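PDB 5C1E: pectinesterase from Aspergillus niger, which catalyses the hydrolysis of methyl esters in pectin, releasing methanol and leaving free galacturonate units, and probably helps to macerate plant tissue. Local coordinates for residues V74-T79 against Y104-E109; M155-V160 against V177-G182. One frame throughout, in Å; residues are numbered along the deposited sequence.

Overall arrangement
Interactions 1 and 2 lie in one parallel sheet of the beta-helix, where successive coils stack strand on strand. Interaction 1 joins strands 74-78 and 107-110; interaction 2 joins strands 155-158 and 175-178. Strand 134-136 lies between the two pairs, their centres are about 17 Å apart, and their nearest atoms, about 7 Å apart, do not touch. Along the chain they come in series, interaction 1 closing before interaction 2 opens, so order in sequence becomes order along the stack. Interaction 1 is plain coil-on-coil pairing, whereas interaction 2 runs into the turn beside D161, the predicted active-site residue.

Interaction 1. Residues V74-T79 against Y104-E109; sequences VTITHT and YNINVE
I76 and I106 meet on the buried face of two adjoining coils of a right-handed parallel beta-helix, the fold of the pectin lyase-like enzymes, and they illustrate how such coils stack. CD1 of I76 lies 3.8 Å from CG2 of I106, the two side chains crossing obliquely. V74 adds a wider contact from CG1 to CD1 of I106, and V108 faces the same interior. L59, on strand 57-61 of the adjoining sheet, also touches I106.

The backbones between the faces are joined in regular parallel fashion, with T75, I76 and T77 paired to N107, V108 and E109. N107 N donates to V74 O, I76 N to N107 O at 2.8 Å and nearly straight (174°), and E109 N to I76 O. The ladder thins at its far end, where H78 N reaches E109 O at 3.4 Å in a weak bond. Two CA-H...O contacts, from T75 CA to N107 O and from V108 CA to I76 O, fill in between these bonds.

The other face, carrying T75, T77, N107 and E109, is partly exposed, and it is loose at the T75 and N107 end. There a water sits 2.6 Å from T75 OG1 and is also held weakly by N107 ND2, while N107 OD1 is bonded to N72. The methyl CG2 of T75 approaches the glutamate, 4.0 Å from E109 CD. The T77 and E109 end is closer-knit: E109 starts with CG between its backbone N and carbonyl carbon (chi1 60°) and is extended beyond it, lying side by side with T77. T77 OG1, anti to its own backbone N (chi1 -173°), donates a 2.6 Å hydrogen bond to the anti lone pair of E109 OE1.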
ATOM      1  N   VAL A  74      -0.104  15.683   6.897  1.00 14.50           N
ATOM      2  CA  VAL A  74      -1.063  15.799   5.802  1.00 14.86           C
ATOM      3  C   VAL A  74      -1.897  14.534   5.758  1.00 15.44           C
ATOM      4  O   VAL A  74      -1.359  13.435   5.617  1.00 14.87           O
ATOM      5  CB  VAL A  74      -0.384  16.017   4.445  1.00 15.55           C
ATOM      6  CG1 VAL A  74      -1.425  16.095   3.336  1.00 15.44           C
ATOM      7  CG2 VAL A  74       0.436  17.290   4.479  1.00 15.85           C
ATOM      8  N   THR A  75      -3.206  14.691   5.921  1.00 15.75           N
ATOM      9  CA  THR A  75      -4.124  13.569   5.826  1.00 16.33           C
ATOM     10  C   THR A  75      -5.149  13.874   4.747  1.00 15.56           C
ATOM     11  O   THR A  75      -5.747  14.954   4.751  1.00 16.84           O
ATOM     12  CB  THR A  75      -4.804  13.303   7.183  1.00 16.66           C
ATOM     13  OG1 THR A  75      -3.813  12.879   8.122  1.00 16.41           O
ATOM     14  CG2 THR A  75      -5.838  12.193   7.066  1.00 17.62           C
ATOM     15  N   ILE A  76      -5.322  12.932   3.820  1.00 14.85           N
ATOM     16  CA  ILE A  76      -6.413  12.950   2.852  1.00 14.44           C
ATOM     17  C   ILE A  76      -7.455  11.943   3.313  1.00 15.15           C
ATOM     18  O   ILE A  76      -7.156  10.746   3.470  1.00 15.46           O
ATOM     19  CB  ILE A  76      -5.941  12.583   1.431  1.00 14.59           C
ATOM     20  CG1 ILE A  76      -4.715  13.418   1.063  1.00 14.44           C
ATOM     21  CG2 ILE A  76      -7.073  12.802   0.417  1.00 14.53           C
ATOM     22  CD1 ILE A  76      -4.127  13.111  -0.280  1.00 15.45           C
ATOM     23  N   THR A  77      -8.682  12.408   3.519  1.00 15.35           N
ATOM     24  CA  THR A  77      -9.705  11.542   4.054  1.00 16.46           C
ATOM     25  C   THR A  77     -11.037  11.696   3.332  1.00 16.64           C
ATOM     26  O   THR A  77     -11.420  12.784   2.931  1.00 16.22           O
ATOM     27  CB  THR A  77      -9.917  11.771   5.571  1.00 17.15           C
ATOM     28  OG1 THR A  77     -10.823  10.785   6.083  1.00 18.55           O
ATOM     29  CG2 THR A  77     -10.443  13.147   5.852  1.00 18.59           C
ATOM     30  N   HIS A  78     -11.728  10.564   3.212  1.00 16.01           N
ATOM     31  CA  HIS A  78     -13.075  10.513   2.662  1.00 16.88           C
ATOM     32  C   HIS A  78     -13.699   9.212   3.162  1.00 16.61           C
ATOM     33  O   HIS A  78     -12.988   8.273   3.528  1.00 16.15           O
ATOM     34  CB  HIS A  78     -13.026  10.595   1.132  1.00 17.32           C
ATOM     35  CG  HIS A  78     -14.376  10.614   0.467  1.00 18.26           C
ATOM     36  ND1 HIS A  78     -14.883   9.528  -0.211  1.00 18.35           N
ATOM     37  CD2 HIS A  78     -15.292  11.602   0.328  1.00 19.44           C
ATOM     38  CE1 HIS A  78     -16.071   9.832  -0.706  1.00 19.24           C
ATOM     39  NE2 HIS A  78     -16.341  11.086  -0.395  1.00 19.57           N
ATOM     40  N   THR A  79     -15.021   9.165   3.238  1.00 16.80           N
ATOM     41  CA  THR A  79     -15.702   7.991   3.763  1.00 17.36           C
ATOM     42  C   THR A  79     -16.823   7.564   2.818  1.00 17.91           C
ATOM     43  O   THR A  79     -17.766   8.323   2.583  1.00 17.00           O
ATOM     44  CB  THR A  79     -16.299   8.281   5.152  1.00 17.74           C
ATOM     45  OG1 THR A  79     -15.243   8.571   6.078  1.00 17.09           O
ATOM     46  CG2 THR A  79     -17.074   7.098   5.668  1.00 17.92           C
ATOM     47  N   TYR A 104       5.071  11.080  -1.269  1.00 14.47           N
ATOM     48  CA  TYR A 104       5.964  11.135  -0.117  1.00 14.69           C
ATOM     49  C   TYR A 104       5.261  11.747   1.064  1.00 14.23           C
ATOM     50  O   TYR A 104       4.757  12.877   0.981  1.00 13.38           O
ATOM     51  CB  TYR A 104       7.204  12.007  -0.396  1.00 15.02           C
ATOM     52  CG  TYR A 104       8.163  11.474  -1.420  1.00 16.63           C
ATOM     53  CD1 TYR A 104       7.917  11.651  -2.777  1.00 17.22           C
ATOM     54  CD2 TYR A 104       9.331  10.785  -1.044  1.00 17.50           C
ATOM     55  CE1 TYR A 104       8.782  11.165  -3.720  1.00 17.82           C
ATOM     56  CE2 TYR A 104      10.224  10.323  -2.002  1.00 17.99           C
ATOM     57  CZ  TYR A 104       9.933  10.527  -3.335  1.00 18.24           C
ATOM     58  OH  TYR A 104      10.746  10.072  -4.323  1.00 19.23           O
ATOM     59  N   ASN A 105       5.263  11.019   2.175  1.00 13.95           N
ATOM     60  CA  ASN A 105       4.839  11.571   3.473  1.00 14.33           C
ATOM     61  C   ASN A 105       3.417  12.135   3.510  1.00 14.76           C
ATOM     62  O   ASN A 105       3.186  13.254   3.984  1.00 14.70           O
ATOM     63  CB  ASN A 105       5.858  12.618   3.925  1.00 14.52           C
ATOM     64  CG  ASN A 105       7.263  12.092   3.881  1.00 14.37           C
ATOM     65  OD1 ASN A 105       8.097  12.551   3.094  1.00 15.13           O
ATOM     66  ND2 ASN A 105       7.540  11.104   4.715  1.00 14.67           N
ATOM     67  N   ILE A 106       2.479  11.335   2.999  1.00 14.85           N
ATOM     68  CA  ILE A 106       1.051  11.672   3.009  1.00 15.05           C
ATOM     69  C   ILE A 106       0.285  10.514   3.637  1.00 14.93           C
ATOM     70  O   ILE A 106       0.608   9.347   3.381  1.00 15.03           O
ATOM     71  CB  ILE A 106       0.566  11.999   1.585  1.00 15.63           C
ATOM     72  CG1 ILE A 106       1.207  13.335   1.164  1.00 16.53           C
ATOM     73  CG2 ILE A 106      -0.959  12.022   1.530  1.00 15.48           C
ATOM     74  CD1 ILE A 106       0.553  14.095   0.078  1.00 17.89           C
ATOM     75  N   ASN A 107      -0.685  10.839   4.488  1.00 14.18           N
ATOM     76  CA  ASN A 107      -1.614   9.845   5.018  1.00 14.45           C
ATOM     77  C   ASN A 107      -2.883   9.837   4.163  1.00 14.19           C
ATOM     78  O   ASN A 107      -3.409  10.900   3.846  1.00 14.05           O
ATOM     79  CB  ASN A 107      -2.035  10.162   6.453  1.00 14.92           C
ATOM     80  CG  ASN A 107      -0.866  10.268   7.401  1.00 14.97           C
ATOM     81  OD1 ASN A 107       0.235   9.785   7.136  1.00 15.53           O
ATOM     82  ND2 ASN A 107      -1.095  10.925   8.506  1.00 15.88           N
ATOM     83  N   VAL A 108      -3.361   8.645   3.827  1.00 13.55           N
ATOM     84  CA  VAL A 108      -4.612   8.458   3.115  1.00 14.37           C
ATOM     85  C   VAL A 108      -5.504   7.520   3.901  1.00 14.78           C
ATOM     86  O   VAL A 108      -5.075   6.434   4.316  1.00 15.03           O
ATOM     87  CB  VAL A 108      -4.394   7.887   1.677  1.00 14.20           C
ATOM     88  CG1 VAL A 108      -5.722   7.734   0.936  1.00 14.50           C
ATOM     89  CG2 VAL A 108      -3.466   8.790   0.883  1.00 14.24           C
ATOM     90  N   GLU A 109      -6.758   7.919   4.085  1.00 15.80           N
ATOM     91  CA  GLU A 109      -7.685   7.108   4.844  1.00 17.01           C
ATOM     92  C   GLU A 109      -9.066   7.064   4.228  1.00 15.07           C
ATOM     93  O   GLU A 109      -9.490   7.984   3.548  1.00 14.94           O
ATOM     94  CB  GLU A 109      -7.774   7.579   6.294  1.00 19.87           C
ATOM     95  CG  GLU A 109      -8.237   9.000   6.463  1.00 23.19           C
ATOM     96  CD  GLU A 109      -8.524   9.353   7.919  1.00 27.02           C
ATOM     97  OE1 GLU A 109      -9.583   9.977   8.198  1.00 29.84           O
ATOM     98  OE2 GLU A 109      -7.683   8.997   8.774  1.00 29.26           O
TER
HETATM   99  O   HOH W   1       2.570  15.022   5.899  1.00 15.88           O
HETATM  100  O   HOH W   2      -4.107  11.034   9.990  1.00 37.04           O

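Interaction 2. Residues M155-V160 against V177-G182; sequences MIEGAV and VSNGAG
The carboxylate of E157 has V177 CG1 over one face, 4.1 Å from CD, and the amide of N179 on the other side, while N179 CB comes close to the carboxylate plane beside OE1, at 3.5 Å. The two side chains cross at about a right angle with their planes 47° apart, and E157 CG in turn lies over a face of the amide, 3.8 Å from ND2. What links the polar ends here is a water, which accepts from N179 ND2 and donates weakly to E157 OE1; ND2 is also bonded to G137 O. At the OD1 edge of the amide sits A159 CB, which then packs tightly on G180 CA at 3.5 Å.

At the start of the strand, M155 lays SD against V177 CG2 at 3.6 Å: CG stands anti to the backbone N (chi1 -165°), and a bend at chi2 sets SD where it touches V177.

The strands pair E157 with V177 and G158 with S178. V177 N donates to I156 O and G158 N to V177 O, but the next bond, N179 N to G158 O, arrives from above the carbonyl plane, tilted 50° out of it, as the chains leave strand geometry. Beyond, one water bridges A159 O, G180 O and S178 OG, the last also bonded to Y162. Parallel strands of successive coils pairing in register and then diverging into turns are a feature of the parallel beta-helix; here the first chain runs on from V160 to D161, the predicted catalytic aspartate.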
ATOM      1  N   MET A 155       3.141   2.803   6.404  1.00 14.48           N
ATOM      2  CA  MET A 155       2.321   2.143   7.392  1.00 15.71           C
ATOM      3  C   MET A 155       1.036   1.773   6.681  1.00 15.03           C
ATOM      4  O   MET A 155       0.343   2.661   6.163  1.00 14.41           O
ATOM      5  CB  MET A 155       2.061   3.100   8.553  1.00 16.51           C
ATOM      6  CG  MET A 155       1.528   2.472   9.833  1.00 17.05           C
ATOM      7  SD  MET A 155      -0.151   1.830   9.747  1.00 18.20           S
ATOM      8  CE  MET A 155      -1.105   3.296   9.315  1.00 17.95           C
ATOM      9  N   ILE A 156       0.730   0.474   6.631  1.00 15.11           N
ATOM     10  CA  ILE A 156      -0.509  -0.019   6.006  1.00 15.02           C
ATOM     11  C   ILE A 156      -1.343  -0.696   7.086  1.00 14.70           C
ATOM     12  O   ILE A 156      -0.916  -1.703   7.673  1.00 13.84           O
ATOM     13  CB  ILE A 156      -0.253  -0.994   4.831  1.00 15.69           C
ATOM     14  CG1 ILE A 156       0.623  -0.336   3.780  1.00 16.26           C
ATOM     15  CG2 ILE A 156      -1.566  -1.357   4.132  1.00 15.68           C
ATOM     16  CD1 ILE A 156       2.057  -0.759   3.854  1.00 17.91           C
ATOM     17  N   GLU A 157      -2.539  -0.150   7.314  1.00 14.92           N
ATOM     18  CA  GLU A 157      -3.403  -0.621   8.399  1.00 15.65           C
ATOM     19  C   GLU A 157      -4.760  -1.079   7.918  1.00 15.56           C
ATOM     20  O   GLU A 157      -5.415  -0.412   7.098  1.00 14.13           O
ATOM     21  CB  GLU A 157      -3.593   0.473   9.449  1.00 16.92           C
ATOM     22  CG  GLU A 157      -4.333  -0.010  10.686  1.00 18.45           C
ATOM     23  CD  GLU A 157      -4.292   0.949  11.867  1.00 19.56           C
ATOM     24  OE1 GLU A 157      -4.790   0.560  12.939  1.00 20.39           O
ATOM     25  OE2 GLU A 157      -3.793   2.078  11.740  1.00 20.67           O
ATOM     26  N   GLY A 158      -5.199  -2.201   8.487  1.00 15.18           N
ATOM     27  CA  GLY A 158      -6.511  -2.754   8.241  1.00 14.99           C
ATOM     28  C   GLY A 158      -6.664  -4.105   8.905  1.00 15.19           C
ATOM     29  O   GLY A 158      -5.850  -4.504   9.753  1.00 15.37           O
ATOM     30  N   ALA A 159      -7.716  -4.814   8.524  1.00 15.02           N
ATOM     31  CA  ALA A 159      -8.044  -6.091   9.116  1.00 14.79           C
ATOM     32  C   ALA A 159      -8.324  -7.185   8.093  1.00 15.16           C
ATOM     33  O   ALA A 159      -7.859  -8.311   8.252  1.00 14.72           O
ATOM     34  CB  ALA A 159      -9.254  -5.931  10.016  1.00 14.83           C
ATOM     35  N   VAL A 160      -9.123  -6.853   7.080  1.00 15.25           N
ATOM     36  CA  VAL A 160      -9.645  -7.813   6.145  1.00 15.23           C
ATOM     37  C   VAL A 160      -9.219  -7.503   4.715  1.00 14.84           C
ATOM     38  O   VAL A 160      -9.629  -6.488   4.135  1.00 15.22           O
ATOM     39  CB  VAL A 160     -11.181  -7.856   6.245  1.00 15.40           C
ATOM     40  CG1 VAL A 160     -11.759  -8.829   5.219  1.00 15.91           C
ATOM     41  CG2 VAL A 160     -11.570  -8.258   7.653  1.00 16.16           C
ATOM     42  N   VAL A 177       0.007  -3.199   9.913  1.00 15.12           N
ATOM     43  CA  VAL A 177      -0.657  -3.095  11.211  1.00 15.33           C
ATOM     44  C   VAL A 177      -2.094  -3.590  11.118  1.00 15.53           C
ATOM     45  O   VAL A 177      -2.913  -2.973  10.456  1.00 14.94           O
ATOM     46  CB  VAL A 177      -0.650  -1.639  11.708  1.00 15.57           C
ATOM     47  CG1 VAL A 177      -1.253  -1.533  13.110  1.00 16.38           C
ATOM     48  CG2 VAL A 177       0.775  -1.073  11.689  1.00 15.97           C
ATOM     49  N   SER A 178      -2.404  -4.702  11.782  1.00 15.66           N
ATOM     50  CA  SER A 178      -3.769  -5.234  11.786  1.00 15.71           C
ATOM     51  C   SER A 178      -4.607  -4.621  12.911  1.00 16.45           C
ATOM     52  O   SER A 178      -4.192  -4.646  14.087  1.00 16.86           O
ATOM     53  CB  SER A 178      -3.780  -6.773  11.934  1.00 16.30           C
ATOM     54  OG  SER A 178      -3.470  -7.439  10.723  1.00 16.23           O
ATOM     55  N   ASN A 179      -5.789  -4.097  12.566  1.00 16.62           N
ATOM     56  CA  ASN A 179      -6.725  -3.529  13.557  1.00 16.57           C
ATOM     57  C   ASN A 179      -7.982  -4.385  13.758  1.00 17.15           C
ATOM     58  O   ASN A 179      -8.983  -3.921  14.326  1.00 17.25           O
ATOM     59  CB  ASN A 179      -7.114  -2.079  13.221  1.00 16.63           C
ATOM     60  CG  ASN A 179      -7.715  -1.931  11.844  1.00 16.93           C
ATOM     61  OD1 ASN A 179      -7.932  -2.920  11.149  1.00 16.62           O
ATOM     62  ND2 ASN A 179      -7.983  -0.698  11.441  1.00 17.05           N
ATOM     63  N   GLY A 180      -7.917  -5.628  13.298  1.00 16.87           N
ATOM     64  CA  GLY A 180      -9.019  -6.582  13.413  1.00 17.24           C
ATOM     65  C   GLY A 180      -8.575  -7.931  12.875  1.00 16.77           C
ATOM     66  O   GLY A 180      -7.517  -8.036  12.259  1.00 17.35           O
ATOM     67  N   ALA A 181      -9.365  -8.963  13.129  1.00 17.08           N
ATOM     68  CA  ALA A 181      -9.060 -10.305  12.660  1.00 16.66           C
ATOM     69  C   ALA A 181      -9.323 -10.436  11.147  1.00 16.31           C
ATOM     70  O   ALA A 181     -10.323  -9.904  10.611  1.00 15.49           O
ATOM     71  CB  ALA A 181      -9.899 -11.315  13.427  1.00 17.62           C
ATOM     72  N   GLY A 182      -8.442 -11.161  10.459  1.00 15.44           N
ATOM     73  CA  GLY A 182      -8.568 -11.342   9.019  1.00 15.25           C
ATOM     74  C   GLY A 182      -7.250 -11.700   8.360  1.00 15.53           C
ATOM     75  O   GLY A 182      -6.258 -12.012   9.037  1.00 16.06           O
TER
HETATM   76  O   HOH W   3      -7.961   1.604  13.327  1.00 29.94           O
HETATM   77  O   HOH W   4      -5.768  -8.585  10.117  1.00 13.14           O